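Local atomic coordinates of odorant binding protein, antennal (Anopheles gambiae, PDB entry 3R1P), a protein that probably binds odorant molecules in the mosquito antenna, as a member of the insect PBP/GOBP family, and here holds palmitic acid. Residues E19-E24 with I50-D55; I57-V60 with R66-L69; I94-P97 with E101-Y104. One frame throughout, in Å; residues are numbered along the deposited sequence.

Interaction 1: E19-E24 with I50-D55; sequences EICIAE and IHCLFD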
loop_
_atom_site.group_PDB
_atom_site.type_symbol
_atom_site.label_atom_id
_atom_site.label_comp_id
_atom_site.label_asym_id
_atom_site.label_seq_id
_atom_site.Cartn_x
_atom_site.Cartn_y
_atom_site.Cartn_z
ATOM N N GLU A 19 10.375 2.535 6.507
ATOM C CA GLU A 19 11.808 2.243 6.388
ATOM C C GLU A 19 12.127 0.800 5.995
ATOM O O GLU A 19 13.020 0.584 5.172
ATOM C CB GLU A 19 12.566 2.674 7.654
ATOM C CG GLU A 19 12.651 4.186 7.809
ATOM C CD GLU A 19 13.968 4.784 8.275
ATOM O OE1 GLU A 19 14.912 4.027 8.607
ATOM O OE2 GLU A 19 14.040 6.032 8.338
ATOM N N ILE A 20 11.385 -0.174 6.543
ATOM C CA ILE A 20 11.576 -1.592 6.198
ATOM C C ILE A 20 11.181 -1.862 4.744
ATOM O O ILE A 20 11.930 -2.509 4.008
ATOM C CB ILE A 20 10.862 -2.528 7.205
ATOM C CG1 ILE A 20 11.599 -2.512 8.546
ATOM C CG2 ILE A 20 10.723 -3.975 6.675
ATOM C CD1 ILE A 20 10.736 -2.687 9.670
ATOM N N CYS A 21 10.022 -1.328 4.328
ATOM C CA CYS A 21 9.518 -1.534 2.981
ATOM C C CYS A 21 10.254 -0.850 1.852
ATOM O O CYS A 21 10.257 -1.371 0.734
ATOM C CB CYS A 21 8.007 -1.366 2.926
ATOM S SG CYS A 21 7.137 -2.567 3.961
ATOM N N ILE A 22 10.976 0.245 2.163
ATOM C CA ILE A 22 11.860 0.913 1.203
ATOM C C ILE A 22 13.019 -0.060 0.924
ATOM O O ILE A 22 13.377 -0.282 -0.239
ATOM C CB ILE A 22 12.380 2.276 1.763
ATOM C CG1 ILE A 22 11.378 3.398 1.463
ATOM C CG2 ILE A 22 13.796 2.628 1.234
ATOM C CD1 ILE A 22 11.907 4.849 1.585
ATOM N N ALA A 23 13.583 -0.639 2.011
ATOM C CA ALA A 23 14.719 -1.564 1.979
ATOM C C ALA A 23 14.396 -2.863 1.248
ATOM O O ALA A 23 15.190 -3.296 0.412
ATOM C CB ALA A 23 15.203 -1.853 3.394
ATOM N N GLU A 24 13.229 -3.469 1.546
ATOM C CA GLU A 24 12.780 -4.718 0.928
ATOM C C GLU A 24 12.461 -4.588 -0.567
ATOM O O GLU A 24 12.929 -5.402 -1.368
ATOM C CB GLU A 24 11.566 -5.288 1.676
ATOM C CG GLU A 24 11.923 -5.936 2.999
ATOM C CD GLU A 24 10.938 -6.962 3.536
ATOM O OE1 GLU A 24 10.011 -7.365 2.795
ATOM O OE2 GLU A 24 11.103 -7.369 4.709
ATOM N N ILE A 50 4.159 -1.261 -1.604
ATOM C CA ILE A 50 2.764 -1.398 -1.177
ATOM C C ILE A 50 2.504 -2.834 -0.694
ATOM O O ILE A 50 1.909 -2.999 0.383
ATOM C CB ILE A 50 1.769 -0.955 -2.277
ATOM C CG1 ILE A 50 2.070 0.493 -2.760
ATOM C CG2 ILE A 50 0.322 -1.108 -1.772
ATOM C CD1 ILE A 50 1.298 0.948 -4.045
ATOM N N HIS A 51 2.961 -3.854 -1.470
ATOM C CA HIS A 51 2.817 -5.267 -1.071
ATOM C C HIS A 51 3.489 -5.471 0.276
ATOM O O HIS A 51 2.891 -6.081 1.165
ATOM C CB HIS A 51 3.380 -6.262 -2.108
ATOM C CG HIS A 51 3.481 -7.652 -1.544
ATOM N ND1 HIS A 51 4.694 -8.172 -1.126
ATOM C CD2 HIS A 51 2.496 -8.510 -1.189
ATOM C CE1 HIS A 51 4.416 -9.360 -0.612
ATOM N NE2 HIS A 51 3.104 -9.606 -0.631
ATOM N N CYS A 52 4.714 -4.913 0.439
ATOM C CA CYS A 52 5.451 -4.998 1.688
ATOM C C CYS A 52 4.641 -4.469 2.883
ATOM O O CYS A 52 4.623 -5.124 3.924
ATOM C CB CYS A 52 6.809 -4.313 1.569
ATOM S SG CYS A 52 7.756 -4.313 3.107
ATOM N N LEU A 53 3.953 -3.302 2.729
ATOM C CA LEU A 53 3.109 -2.705 3.776
ATOM C C LEU A 53 1.972 -3.645 4.198
ATOM O O LEU A 53 1.664 -3.738 5.384
ATOM C CB LEU A 53 2.483 -1.382 3.300
ATOM C CG LEU A 53 3.362 -0.155 3.124
ATOM C CD1 LEU A 53 2.507 1.041 2.680
ATOM C CD2 LEU A 53 4.076 0.201 4.414
ATOM N N PHE A 54 1.321 -4.299 3.222
ATOM C CA PHE A 54 0.231 -5.241 3.491
ATOM C C PHE A 54 0.747 -6.508 4.180
ATOM O O PHE A 54 0.125 -6.983 5.130
ATOM C CB PHE A 54 -0.538 -5.567 2.208
ATOM C CG PHE A 54 -1.342 -4.423 1.638
ATOM C CD1 PHE A 54 -1.499 -4.281 0.265
ATOM C CD2 PHE A 54 -1.971 -3.504 2.474
ATOM C CE1 PHE A 54 -2.285 -3.254 -0.258
ATOM C CE2 PHE A 54 -2.737 -2.467 1.950
ATOM C CZ PHE A 54 -2.884 -2.346 0.589
ATOM N N ASP A 55 1.889 -7.021 3.721
ATOM C CA ASP A 55 2.539 -8.193 4.310
ATOM C C ASP A 55 2.943 -7.933 5.779
ATOM O O ASP A 55 2.682 -8.786 6.620
ATOM C CB ASP A 55 3.756 -8.610 3.464
ATOM C CG ASP A 55 4.474 -9.826 4.012
ATOM O OD1 ASP A 55 5.566 -9.656 4.592
ATOM O OD2 ASP A 55 3.918 -10.940 3.905
#
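Cys21 and Cys52 mark the nearest approach of two helical segments, their CA atoms 5.5 Å apart, while the segment axes pass 8.9 Å from each other at 131°, an oblique crossing nearer perpendicular than antiparallel. Both CB atoms point at the facing helix, and the disulfide spans the gap with a Cys21 SG to Cys52 SG bond of 2.0 Å. Its two halves leave their helices differently: SG of Cys21 lies beside its own backbone N, whereas that of Cys52 is swung opposite the backbone N, chi1 177°. The dihedral about the S-S bond is -74°, a left-handed twist.

Around this covalent link the packing is sparse. On one flank, CD2 of Leu53 comes 4.2 Å from Cys21 SG, and the same sulfur lies 3.5 Å from the backbone N of Leu53. On the solvent-exposed side, the extended chain of Glu24 brings OE1 to 3.8 Å from Cys52 SG, while its OE2 makes a long, weak ion pair with Lys56. The buried sulfurs thus join helix 11-25 to helix 44-56, one of four disulfides in this chain and of the helix-linking kind characteristic of insect odorant-binding proteins. Leu53 also touches the bound palmitic acid, so the link stands beside the ligand pocket. Ile50 and Phe54 turn away from helix 11-25 and pack on helix 99-110, where His51 also touches Lys99.

Interaction 2: I57-V60 with R66-L69; sequences IDVV and RILL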
loop_
_atom_site.group_PDB
_atom_site.type_symbol
_atom_site.label_atom_id
_atom_site.label_comp_id
_atom_site.label_asym_id
_atom_site.label_seq_id
_atom_site.Cartn_x
_atom_site.Cartn_y
_atom_site.Cartn_z
ATOM N N ILE A 57 1.706 -5.712 7.993
ATOM C CA ILE A 57 0.538 -5.530 8.862
ATOM C C ILE A 57 -0.362 -6.781 8.882
ATOM O O ILE A 57 -1.404 -6.791 9.544
ATOM C CB ILE A 57 -0.223 -4.198 8.636
ATOM C CG1 ILE A 57 -0.841 -4.136 7.218
ATOM C CG2 ILE A 57 0.679 -2.987 8.953
ATOM C CD1 ILE A 57 -1.731 -2.959 6.951
ATOM N N ASP A 58 0.074 -7.835 8.158
ATOM C CA ASP A 58 -0.550 -9.163 8.081
ATOM C C ASP A 58 -1.973 -9.189 7.465
ATOM O O ASP A 58 -2.848 -9.921 7.939
ATOM C CB ASP A 58 -0.450 -9.866 9.454
ATOM C CG ASP A 58 -0.569 -11.374 9.457
ATOM O OD1 ASP A 58 -0.147 -12.014 8.460
ATOM O OD2 ASP A 58 -1.018 -11.919 10.473
ATOM N N VAL A 59 -2.184 -8.406 6.387
ATOM C CA VAL A 59 -3.475 -8.330 5.690
ATOM C C VAL A 59 -3.465 -9.019 4.318
ATOM O O VAL A 59 -4.387 -8.823 3.525
ATOM C CB VAL A 59 -4.133 -6.916 5.658
ATOM C CG1 VAL A 59 -4.466 -6.416 7.064
ATOM C CG2 VAL A 59 -3.285 -5.906 4.883
ATOM N N VAL A 60 -2.417 -9.808 4.034
ATOM C CA VAL A 60 -2.324 -10.571 2.788
ATOM C C VAL A 60 -2.855 -11.982 3.116
ATOM O O VAL A 60 -2.303 -12.662 3.992
ATOM C CB VAL A 60 -0.891 -10.615 2.180
ATOM C CG1 VAL A 60 -0.864 -11.432 0.892
ATOM C CG2 VAL A 60 -0.345 -9.221 1.918
ATOM N N ARG A 66 -5.234 -12.431 -1.798
ATOM C CA ARG A 66 -6.073 -11.229 -1.854
ATOM C C ARG A 66 -5.796 -10.354 -0.626
ATOM O O ARG A 66 -5.274 -10.847 0.383
ATOM C CB ARG A 66 -7.572 -11.550 -2.008
ATOM C CG ARG A 66 -8.218 -12.141 -0.755
ATOM C CD ARG A 66 -9.614 -12.653 -1.033
ATOM N NE ARG A 66 -10.234 -13.133 0.198
ATOM C CZ ARG A 66 -10.975 -12.387 1.014
ATOM N NH1 ARG A 66 -11.222 -11.118 0.725
ATOM N NH2 ARG A 66 -11.487 -12.910 2.117
ATOM N N ILE A 67 -6.096 -9.049 -0.736
ATOM C CA ILE A 67 -5.839 -8.128 0.364
ATOM C C ILE A 67 -7.091 -8.015 1.237
ATOM O O ILE A 67 -8.144 -7.593 0.768
ATOM C CB ILE A 67 -5.305 -6.746 -0.144
ATOM C CG1 ILE A 67 -3.998 -6.869 -1.033
ATOM C CG2 ILE A 67 -5.127 -5.744 1.003
ATOM C CD1 ILE A 67 -2.885 -7.942 -0.635
ATOM N N LEU A 68 -6.954 -8.387 2.511
ATOM C CA LEU A 68 -8.058 -8.385 3.469
ATOM C C LEU A 68 -8.340 -6.961 3.954
ATOM O O LEU A 68 -7.914 -6.558 5.049
ATOM C CB LEU A 68 -7.751 -9.359 4.628
ATOM C CG LEU A 68 -7.380 -10.793 4.222
ATOM C CD1 LEU A 68 -6.672 -11.517 5.363
ATOM C CD2 LEU A 68 -8.587 -11.558 3.705
ATOM N N LEU A 69 -9.036 -6.186 3.111
ATOM C CA LEU A 69 -9.366 -4.797 3.379
ATOM C C LEU A 69 -10.231 -4.579 4.622
ATOM O O LEU A 69 -10.046 -3.573 5.295
ATOM C CB LEU A 69 -9.938 -4.081 2.139
ATOM C CG LEU A 69 -9.005 -3.944 0.928
ATOM C CD1 LEU A 69 -9.755 -3.444 -0.269
ATOM C CD2 LEU A 69 -7.846 -3.012 1.215
#
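The carbonyl of Val59 receives the backbone N-H of Leu68, with N to O at 2.8 Å and an angle of 167° at the hydrogen. The donor stands almost straight off the end of the carbonyl, the C=O...N angle being 161°. The same oxygen has further company from segment 66-69: Ile67 CA lies 3.5 Å from Val59 O in a CA-H...O contact, and Leu68 CB packs 3.6 Å from Val59 O. One acceptor therefore meets a strong donor, a weak one and an aliphatic surface.

Beside this bond, Val60 CG2 and Ile67 CD1 meet at 3.8 Å, the two side chains crossing at a slant. Ile67 reaches across because its CG1 is opposite the carbonyl carbon and its chain bends again at chi2, -39°, which carries CD1 towards the valine. On the Leu68 side, CB of Val59 rests 3.8 Å from Leu68 O.

The backbones of Val60 and Ile67 form a single beta bridge, an isolated piece of pairing in an otherwise helical protein. It lies between two helix ends: Asp58, with positive phi, completes a Schellman motif closing helix 44-56, and Leu68 occupies the N-cap position of helix 69-72. Leu68 is also the centre of an inverse gamma turn, spanned by a weak Leu69 N to Ile67 O bond.

Further out, Phe54 of helix 44-56 is touched by Val59, Val60 and Ile67. Leu68 CD2 lies 3.5 Å above the plane of the Arg66 guanidinium, towards its rim, and NH1 of that arginine is hydrogen-bonded to Ser92 O.

Interaction 3: I94-P97 with E101-Y104; sequences IVTP and ETAY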
loop_
_atom_site.group_PDB
_atom_site.type_symbol
_atom_site.label_atom_id
_atom_site.label_comp_id
_atom_site.label_asym_id
_atom_site.label_seq_id
_atom_site.Cartn_x
_atom_site.Cartn_y
_atom_site.Cartn_z
ATOM N N ILE A 94 -9.266 -8.850 -5.464
ATOM C CA ILE A 94 -8.371 -8.685 -6.607
ATOM C C ILE A 94 -7.169 -9.603 -6.398
ATOM O O ILE A 94 -6.495 -9.510 -5.365
ATOM C CB ILE A 94 -7.951 -7.196 -6.789
ATOM C CG1 ILE A 94 -9.162 -6.297 -7.190
ATOM C CG2 ILE A 94 -6.767 -7.058 -7.768
ATOM C CD1 ILE A 94 -8.910 -4.809 -7.075
ATOM N N VAL A 95 -6.904 -10.486 -7.361
ATOM C CA VAL A 95 -5.754 -11.388 -7.305
ATOM C C VAL A 95 -5.123 -11.420 -8.692
ATOM O O VAL A 95 -5.830 -11.663 -9.666
ATOM C CB VAL A 95 -6.086 -12.838 -6.809
ATOM C CG1 VAL A 95 -4.839 -13.727 -6.831
ATOM C CG2 VAL A 95 -6.710 -12.849 -5.418
ATOM N N THR A 96 -3.806 -11.197 -8.775
ATOM C CA THR A 96 -3.040 -11.229 -10.030
ATOM C C THR A 96 -1.896 -12.255 -9.852
ATOM O O THR A 96 -1.614 -12.638 -8.709
ATOM C CB THR A 96 -2.455 -9.829 -10.394
ATOM O OG1 THR A 96 -1.227 -9.620 -9.691
ATOM C CG2 THR A 96 -3.428 -8.665 -10.192
ATOM N N PRO A 97 -1.186 -12.674 -10.928
ATOM C CA PRO A 97 -0.049 -13.592 -10.736
ATOM C C PRO A 97 1.164 -12.943 -10.039
ATOM O O PRO A 97 2.104 -13.662 -9.689
ATOM C CB PRO A 97 0.319 -14.016 -12.171
ATOM C CG PRO A 97 -0.783 -13.510 -13.053
ATOM C CD PRO A 97 -1.350 -12.325 -12.355
ATOM N N GLU A 101 1.732 -6.354 -8.173
ATOM C CA GLU A 101 0.613 -5.898 -9.009
ATOM C C GLU A 101 -0.717 -6.041 -8.247
ATOM O O GLU A 101 -1.569 -5.157 -8.339
ATOM C CB GLU A 101 0.559 -6.667 -10.335
ATOM C CG GLU A 101 1.702 -6.332 -11.285
ATOM C CD GLU A 101 1.754 -4.933 -11.884
ATOM O OE1 GLU A 101 0.820 -4.121 -11.674
ATOM O OE2 GLU A 101 2.734 -4.671 -12.615
ATOM N N THR A 102 -0.866 -7.126 -7.457
ATOM C CA THR A 102 -2.073 -7.359 -6.647
ATOM C C THR A 102 -2.264 -6.211 -5.643
ATOM O O THR A 102 -3.373 -5.691 -5.519
ATOM C CB THR A 102 -2.005 -8.746 -5.953
ATOM O OG1 THR A 102 -1.985 -9.778 -6.943
ATOM C CG2 THR A 102 -3.175 -8.986 -4.999
ATOM N N ALA A 103 -1.179 -5.813 -4.932
ATOM C CA ALA A 103 -1.234 -4.736 -3.933
ATOM C C ALA A 103 -1.521 -3.384 -4.576
ATOM O O ALA A 103 -2.350 -2.624 -4.053
ATOM C CB ALA A 103 0.061 -4.674 -3.139
ATOM N N TYR A 104 -0.849 -3.094 -5.711
ATOM C CA TYR A 104 -1.072 -1.867 -6.466
ATOM C C TYR A 104 -2.528 -1.759 -6.943
ATOM O O TYR A 104 -3.162 -0.723 -6.720
ATOM C CB TYR A 104 -0.100 -1.770 -7.657
ATOM C CG TYR A 104 -0.427 -0.628 -8.595
ATOM C CD1 TYR A 104 -0.087 0.690 -8.272
ATOM C CD2 TYR A 104 -1.091 -0.855 -9.796
ATOM C CE1 TYR A 104 -0.405 1.748 -9.126
ATOM C CE2 TYR A 104 -1.416 0.194 -10.653
ATOM C CZ TYR A 104 -1.062 1.492 -10.319
ATOM O OH TYR A 104 -1.397 2.526 -11.157
#
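Thr96 reaches from the loop to the first turns of helix 99-110, and its side chain meets Thr102 atom by atom. CB is already 3.5 Å from Thr102 OG1. The branch CG2 runs on over the helix, where Thr102 CA is 4.0 Å away. At the tip, Thr96 OG1 and Thr102 OG1 are hydrogen-bonded at 2.9 Å, with the two threonines sliding past each other in opposite directions. The hydroxyl of Thr96 sits between its own backbone N and carbonyl carbon, chi1 83°, a setting that turns it to the helix and also lets it accept the N-H of Asp98. CB of Glu101 closes in on Thr96 OG1 at 3.5 Å, while the carboxylate of that glutamate bends away to a salt bridge with Lys47.

Thr102 is the buried member of the pair. Its OG1 lies beside its backbone N, chi1 -63°, and bonds to Asp98 O one turn back, so that it ties Thr96 of the loop to the residue that precedes the helix. The methyl CG2 faces the same incoming loop at an earlier residue, 3.4 Å from Ile94 O. Ile94 itself continues along the helix over Glu105, Thr106 and Cys109, the last of these joined to Cys91 by a disulfide.

OD2 of Asp98 takes the N-H of Glu101, and the bond from Asp98 N to Thr96 OG1 makes an ST turn leading into helix 99-110, with the incoming loop folded back along the first turn.

How the interactions relate
From the N terminus, the first link is interaction 1, whose disulfide joins helix 11-25 to helix 44-56 and closes the long loop between them. Just beyond helix 44-56, interaction 2 closes the short excursion between 57-60 and 66-69 before helix 69-72 starts. Interaction 3 then folds segment 94-97 onto helix 99-110 across a tight turn. The three follow in series; none encloses or crosses another. They nevertheless touch in space: Phe54 and His51 of helix 44-56 pack on Ala103, a probable hydrogen bond from Val59 N to Phe54 O joins interactions 1 and 2, and Arg66 CB packs on Val95. Helix 44-56 is thus the element common to all three neighbourhoods.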